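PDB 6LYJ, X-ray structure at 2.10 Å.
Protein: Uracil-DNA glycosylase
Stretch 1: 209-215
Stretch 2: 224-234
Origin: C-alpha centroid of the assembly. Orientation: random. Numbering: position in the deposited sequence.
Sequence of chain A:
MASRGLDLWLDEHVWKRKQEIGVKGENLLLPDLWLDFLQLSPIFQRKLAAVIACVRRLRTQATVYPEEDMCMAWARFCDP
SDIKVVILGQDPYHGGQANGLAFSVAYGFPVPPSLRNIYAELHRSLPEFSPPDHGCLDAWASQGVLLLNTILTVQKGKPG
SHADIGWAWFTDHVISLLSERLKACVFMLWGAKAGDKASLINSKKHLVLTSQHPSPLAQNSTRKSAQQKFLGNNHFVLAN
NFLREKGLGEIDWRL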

ATOM      1  N   LEU A 209       0.175 -13.351   9.520  1.00 17.13           N
ATOM      2  CA  LEU A 209      -0.918 -13.540   8.577  1.00 18.02           C
ATOM      3  C   LEU A 209      -0.503 -13.002   7.215  1.00 21.08           C
ATOM      4  O   LEU A 209      -0.056 -11.855   7.105  1.00 19.16           O
ATOM      5  CB  LEU A 209      -2.185 -12.833   9.065  1.00 19.39           C
ATOM      6  CG  LEU A 209      -2.695 -13.236  10.452  1.00 22.70           C
ATOM      7  CD1 LEU A 209      -3.803 -12.304  10.917  1.00 21.59           C
ATOM      8  CD2 LEU A 209      -3.189 -14.677  10.426  1.00 16.24           C
ATOM      9  N   THR A 210      -0.649 -13.830   6.184  1.00 16.96           N
ATOM     10  CA  THR A 210      -0.265 -13.454   4.834  1.00 20.40           C
ATOM     11  C   THR A 210      -1.433 -13.675   3.887  1.00 22.90           C
ATOM     12  O   THR A 210      -2.280 -14.547   4.107  1.00 23.98           O
ATOM     13  CB  THR A 210       0.946 -14.255   4.335  1.00 19.13           C
ATOM     14  OG1 THR A 210       0.587 -15.635   4.222  1.00 22.89           O
ATOM     15  CG2 THR A 210       2.121 -14.117   5.293  1.00 16.65           C
ATOM     16  N   SER A 211      -1.466 -12.873   2.829  1.00 23.44           N
ATOM     17  CA  SER A 211      -2.436 -13.029   1.751  1.00 22.71           C
ATOM     18  C   SER A 211      -1.975 -12.167   0.585  1.00 23.09           C
ATOM     19  O   SER A 211      -0.976 -11.444   0.675  1.00 22.42           O
ATOM     20  CB  SER A 211      -3.850 -12.644   2.195  1.00 18.84           C
ATOM     21  OG  SER A 211      -4.005 -11.238   2.250  1.00 19.94           O
ATOM     22  N   GLN A 212      -2.721 -12.243  -0.513  1.00 19.24           N
ATOM     23  CA  GLN A 212      -2.513 -11.311  -1.607  1.00 19.03           C
ATOM     24  C   GLN A 212      -2.841  -9.888  -1.165  1.00 16.88           C
ATOM     25  O   GLN A 212      -3.504  -9.658  -0.150  1.00 19.91           O
ATOM     26  CB  GLN A 212      -3.365 -11.695  -2.813  1.00 22.22           C
ATOM     27  CG  GLN A 212      -2.817 -12.874  -3.586  1.00 29.30           C
ATOM     28  CD  GLN A 212      -3.598 -13.140  -4.849  1.00 38.17           C
ATOM     29  OE1 GLN A 212      -4.794 -12.864  -4.921  1.00 40.60           O
ATOM     30  NE2 GLN A 212      -2.925 -13.672  -5.859  1.00 39.08           N
ATOM     31  N   HIS A 213      -2.377  -8.933  -1.959  1.00 17.88           N
ATOM     32  CA  HIS A 213      -2.552  -7.528  -1.646  1.00 16.46           C
ATOM     33  C   HIS A 213      -4.025  -7.140  -1.784  1.00 15.38           C
ATOM     34  O   HIS A 213      -4.744  -7.699  -2.614  1.00 16.83           O
ATOM     35  CB  HIS A 213      -1.692  -6.687  -2.587  1.00 19.15           C
ATOM     36  CG  HIS A 213      -1.434  -5.296  -2.104  1.00 20.39           C
ATOM     37  ND1 HIS A 213      -2.308  -4.255  -2.329  1.00 17.86           N
ATOM     38  CD2 HIS A 213      -0.394  -4.772  -1.414  1.00 19.02           C
ATOM     39  CE1 HIS A 213      -1.820  -3.150  -1.797  1.00 16.96           C
ATOM     40  NE2 HIS A 213      -0.657  -3.436  -1.239  1.00 18.37           N
ATOM     41  N   PRO A 214      -4.507  -6.199  -0.966  1.00 15.57           N
ATOM     42  CA  PRO A 214      -5.902  -5.752  -1.099  1.00 18.39           C
ATOM     43  C   PRO A 214      -6.177  -4.906  -2.333  1.00 21.76           C
ATOM     44  O   PRO A 214      -7.340  -4.559  -2.567  1.00 20.73           O
ATOM     45  CB  PRO A 214      -6.122  -4.939   0.183  1.00 15.66           C
ATOM     46  CG  PRO A 214      -4.753  -4.424   0.519  1.00 17.20           C
ATOM     47  CD  PRO A 214      -3.845  -5.574   0.194  1.00 12.58           C
ATOM     48  N   SER A 215      -5.159  -4.560  -3.114  1.00 21.67           N
ATOM     49  CA  SER A 215      -5.359  -3.727  -4.290  1.00 18.17           C
ATOM     50  C   SER A 215      -6.441  -4.325  -5.192  1.00 17.04           C
ATOM     51  O   SER A 215      -6.492  -5.550  -5.372  1.00 16.09           O
ATOM     52  CB  SER A 215      -4.050  -3.587  -5.070  1.00 17.53           C
ATOM     53  OG  SER A 215      -4.247  -2.875  -6.276  1.00 16.53           O
ATOM     54  N   LYS A 224      -5.173 -20.069  -9.229  1.00139.64           N
ATOM     55  CA  LYS A 224      -3.805 -20.545  -9.379  1.00136.06           C
ATOM     56  C   LYS A 224      -2.945 -20.084  -8.212  1.00133.62           C
ATOM     57  O   LYS A 224      -2.130 -20.852  -7.687  1.00133.48           O
ATOM     58  CB  LYS A 224      -3.209 -20.017 -10.685  1.00132.35           C
ATOM     59  CG  LYS A 224      -1.689 -20.022 -10.719  1.00128.98           C
ATOM     60  CD  LYS A 224      -1.161 -19.202 -11.886  1.00127.43           C
ATOM     61  CE  LYS A 224       0.358 -19.245 -11.950  1.00126.43           C
ATOM     62  NZ  LYS A 224       0.889 -18.503 -13.128  1.00125.90           N
ATOM     63  N   SER A 225      -3.123 -18.819  -7.824  1.00132.22           N
ATOM     64  CA  SER A 225      -2.389 -18.174  -6.740  1.00131.07           C
ATOM     65  C   SER A 225      -2.183 -19.072  -5.529  1.00130.23           C
ATOM     66  O   SER A 225      -3.136 -19.387  -4.809  1.00130.51           O
ATOM     67  CB  SER A 225      -3.114 -16.895  -6.310  1.00130.43           C
ATOM     68  OG  SER A 225      -3.060 -15.910  -7.328  1.00130.16           O
ATOM     69  N   ALA A 226      -0.935 -19.504  -5.319  1.00130.57           N
ATOM     70  CA  ALA A 226      -0.588 -20.237  -4.107  1.00125.92           C
ATOM     71  C   ALA A 226      -1.022 -19.482  -2.860  1.00118.97           C
ATOM     72  O   ALA A 226      -1.352 -20.098  -1.839  1.00119.26           O
ATOM     73  CB  ALA A 226       0.916 -20.513  -4.071  1.00126.39           C
ATOM     74  N   GLN A 227      -1.026 -18.152  -2.923  1.00102.96           N
ATOM     75  CA  GLN A 227      -1.469 -17.325  -1.813  1.00 75.95           C
ATOM     76  C   GLN A 227      -2.977 -17.120  -1.843  1.00 53.15           C
ATOM     77  O   GLN A 227      -3.597 -17.006  -2.903  1.00 45.32           O
ATOM     78  CB  GLN A 227      -0.772 -15.967  -1.837  1.00 67.33           C
ATOM     79  CG  GLN A 227       0.441 -15.882  -0.939  1.00 64.25           C
ATOM     80  CD  GLN A 227       0.681 -14.475  -0.448  1.00 60.66           C
ATOM     81  OE1 GLN A 227       0.516 -13.511  -1.194  1.00 57.90           O
ATOM     82  NE2 GLN A 227       1.065 -14.346   0.816  1.00 60.89           N
ATOM     83  N   GLN A 228      -3.552 -17.048  -0.649  1.00 41.20           N
ATOM     84  CA  GLN A 228      -4.972 -16.795  -0.473  1.00 35.07           C
ATOM     85  C   GLN A 228      -5.325 -15.372  -0.904  1.00 26.29           C
ATOM     86  O   GLN A 228      -4.514 -14.448  -0.798  1.00 21.36           O
ATOM     87  CB  GLN A 228      -5.343 -17.059   0.986  1.00 40.90           C
ATOM     88  CG  GLN A 228      -6.395 -16.168   1.582  1.00 46.73           C
ATOM     89  CD  GLN A 228      -6.780 -16.609   2.973  1.00 52.86           C
ATOM     90  OE1 GLN A 228      -5.990 -16.495   3.911  1.00 53.82           O
ATOM     91  NE2 GLN A 228      -7.995 -17.125   3.117  1.00 56.89           N
ATOM     92  N   LYS A 229      -6.537 -15.210  -1.431  1.00 22.85           N
ATOM     93  CA  LYS A 229      -7.024 -13.889  -1.809  1.00 27.22           C
ATOM     94  C   LYS A 229      -7.204 -12.998  -0.585  1.00 25.43           C
ATOM     95  O   LYS A 229      -7.470 -13.472   0.523  1.00 24.83           O
ATOM     96  CB  LYS A 229      -8.364 -14.012  -2.539  1.00 31.51           C
ATOM     97  CG  LYS A 229      -8.245 -14.536  -3.948  1.00 37.68           C
ATOM     98  CD  LYS A 229      -7.825 -13.422  -4.867  1.00 44.27           C
ATOM     99  CE  LYS A 229      -7.739 -13.885  -6.302  1.00 50.42           C
ATOM    100  NZ  LYS A 229      -6.627 -13.170  -6.973  1.00 51.30           N
ATOM    101  N   PHE A 230      -7.054 -11.687  -0.789  1.00 23.15           N
ATOM    102  CA  PHE A 230      -7.267 -10.759   0.316  1.00 18.67           C
ATOM    103  C   PHE A 230      -8.696 -10.860   0.835  1.00 22.93           C
ATOM    104  O   PHE A 230      -8.923 -11.102   2.026  1.00 22.63           O
ATOM    105  CB  PHE A 230      -6.945  -9.322  -0.091  1.00 20.84           C
ATOM    106  CG  PHE A 230      -7.054  -8.351   1.050  1.00 20.53           C
ATOM    107  CD1 PHE A 230      -5.973  -8.121   1.884  1.00 20.04           C
ATOM    108  CD2 PHE A 230      -8.254  -7.707   1.321  1.00 21.58           C
ATOM    109  CE1 PHE A 230      -6.077  -7.244   2.953  1.00 19.16           C
ATOM    110  CE2 PHE A 230      -8.363  -6.830   2.383  1.00 22.15           C
ATOM    111  CZ  PHE A 230      -7.275  -6.598   3.202  1.00 19.55           C
ATOM    112  N   LEU A 231      -9.676 -10.646  -0.043  1.00 21.44           N
ATOM    113  CA  LEU A 231     -11.067 -10.799   0.359  1.00 27.17           C
ATOM    114  C   LEU A 231     -11.319 -12.243   0.766  1.00 29.50           C
ATOM    115  O   LEU A 231     -11.146 -13.163  -0.039  1.00 31.11           O
ATOM    116  CB  LEU A 231     -12.000 -10.387  -0.778  1.00 27.94           C
ATOM    117  CG  LEU A 231     -13.492 -10.410  -0.440  1.00 30.16           C
ATOM    118  CD1 LEU A 231     -13.837  -9.312   0.555  1.00 28.04           C
ATOM    119  CD2 LEU A 231     -14.331 -10.280  -1.699  1.00 33.74           C
ATOM    120  N   GLY A 232     -11.716 -12.445   2.019  1.00 25.54           N
ATOM    121  CA  GLY A 232     -11.828 -13.778   2.566  1.00 21.31           C
ATOM    122  C   GLY A 232     -10.652 -14.226   3.407  1.00 22.44           C
ATOM    123  O   GLY A 232     -10.679 -15.350   3.921  1.00 25.51           O
ATOM    124  N   ASN A 233      -9.615 -13.398   3.562  1.00 18.30           N
ATOM    125  CA  ASN A 233      -8.449 -13.857   4.307  1.00 23.97           C
ATOM    126  C   ASN A 233      -8.713 -13.952   5.805  1.00 23.03           C
ATOM    127  O   ASN A 233      -7.954 -14.630   6.507  1.00 23.69           O
ATOM    128  CB  ASN A 233      -7.230 -12.963   4.021  1.00 22.56           C
ATOM    129  CG  ASN A 233      -7.378 -11.538   4.548  1.00 15.34           C
ATOM    130  OD1 ASN A 233      -8.262 -11.227   5.344  1.00 18.19           O
ATOM    131  ND2 ASN A 233      -6.484 -10.668   4.108  1.00 15.79           N
ATOM    132  N   ASN A 234      -9.761 -13.292   6.307  1.00 20.23           N
ATOM    133  CA  ASN A 234     -10.202 -13.410   7.697  1.00 18.00           C
ATOM    134  C   ASN A 234      -9.163 -12.879   8.683  1.00 19.75           C
ATOM    135  O   ASN A 234      -9.197 -13.229   9.867  1.00 20.71           O
ATOM    136  CB  ASN A 234     -10.564 -14.865   8.034  1.00 18.45           C
ATOM    137  CG  ASN A 234     -11.724 -14.976   9.004  1.00 33.40           C
ATOM    138  OD1 ASN A 234     -12.656 -14.174   8.971  1.00 33.06           O
ATOM    139  ND2 ASN A 234     -11.674 -15.980   9.872  1.00 31.94           N
TER
HETATM  140  O   HOH W   1      -1.639 -16.981   2.232  1.00 55.68           O
HETATM  141  O   HOH W   2      -6.893 -10.578  -3.375  1.00 22.81           O

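A strand that runs out into a loop leaves peptide groups needing partners, and this pair of stretches from a uracil-DNA glycosylase illustrates how an irregular segment can supply them. The strand ends at Ser211, and the direct backbone hydrogen bond to the second stretch comes just beyond it: Gln212 N donates to Gln228 O at 2.9 Å, nearly linear at 170°. Two residues before Gln212, at Thr210, the link is indirect. Water 1 donates to Thr210 O (3.1 Å) and weakly accepts from Gln228 N (3.5 Å).

Side chains satisfy much of the rest. Ser211, buried and in the p rotamer, uses its small hydroxyl in two ways: OG donates to Gln212 O at 2.9 Å and accepts from Asn233 ND2 at 3.2 Å, with an angle of 167°. Asn233 ends the type II turn that begins at Phe230, closed by Asn233 N to Phe230 O at 2.8 Å; Gly232 occupies the turn position where a side chain would jam against the preceding carbonyl. Gln212, the residue most covered by the other stretch, extends from a sideways CB so that its amide reaches across. Its OE1 accepts from Lys229 NZ at 2.8 Å. The lysine CB points away, but the flexible chain curls back, and NZ is also bonded elsewhere in the structure. Gln212 NE2 lies 2.7 Å from Ser225 OG, in a poorly ordered part of the chain. Water 2 accepts from Phe230 N at 2.8 Å, giving that buried residue's amide a partner.

The apolar component is compact. Pro214 lays CB over the Phe230 ring, 3.4 Å from its centroid and 2° off the normal, a CH-pi contact well suited to a flat aromatic face and a rigid pyrrolidine. Beside this packing, most of the polar groups described have a partner in the other stretch, in their own or in water; the two stretches together bury 534 Å², both sides summed.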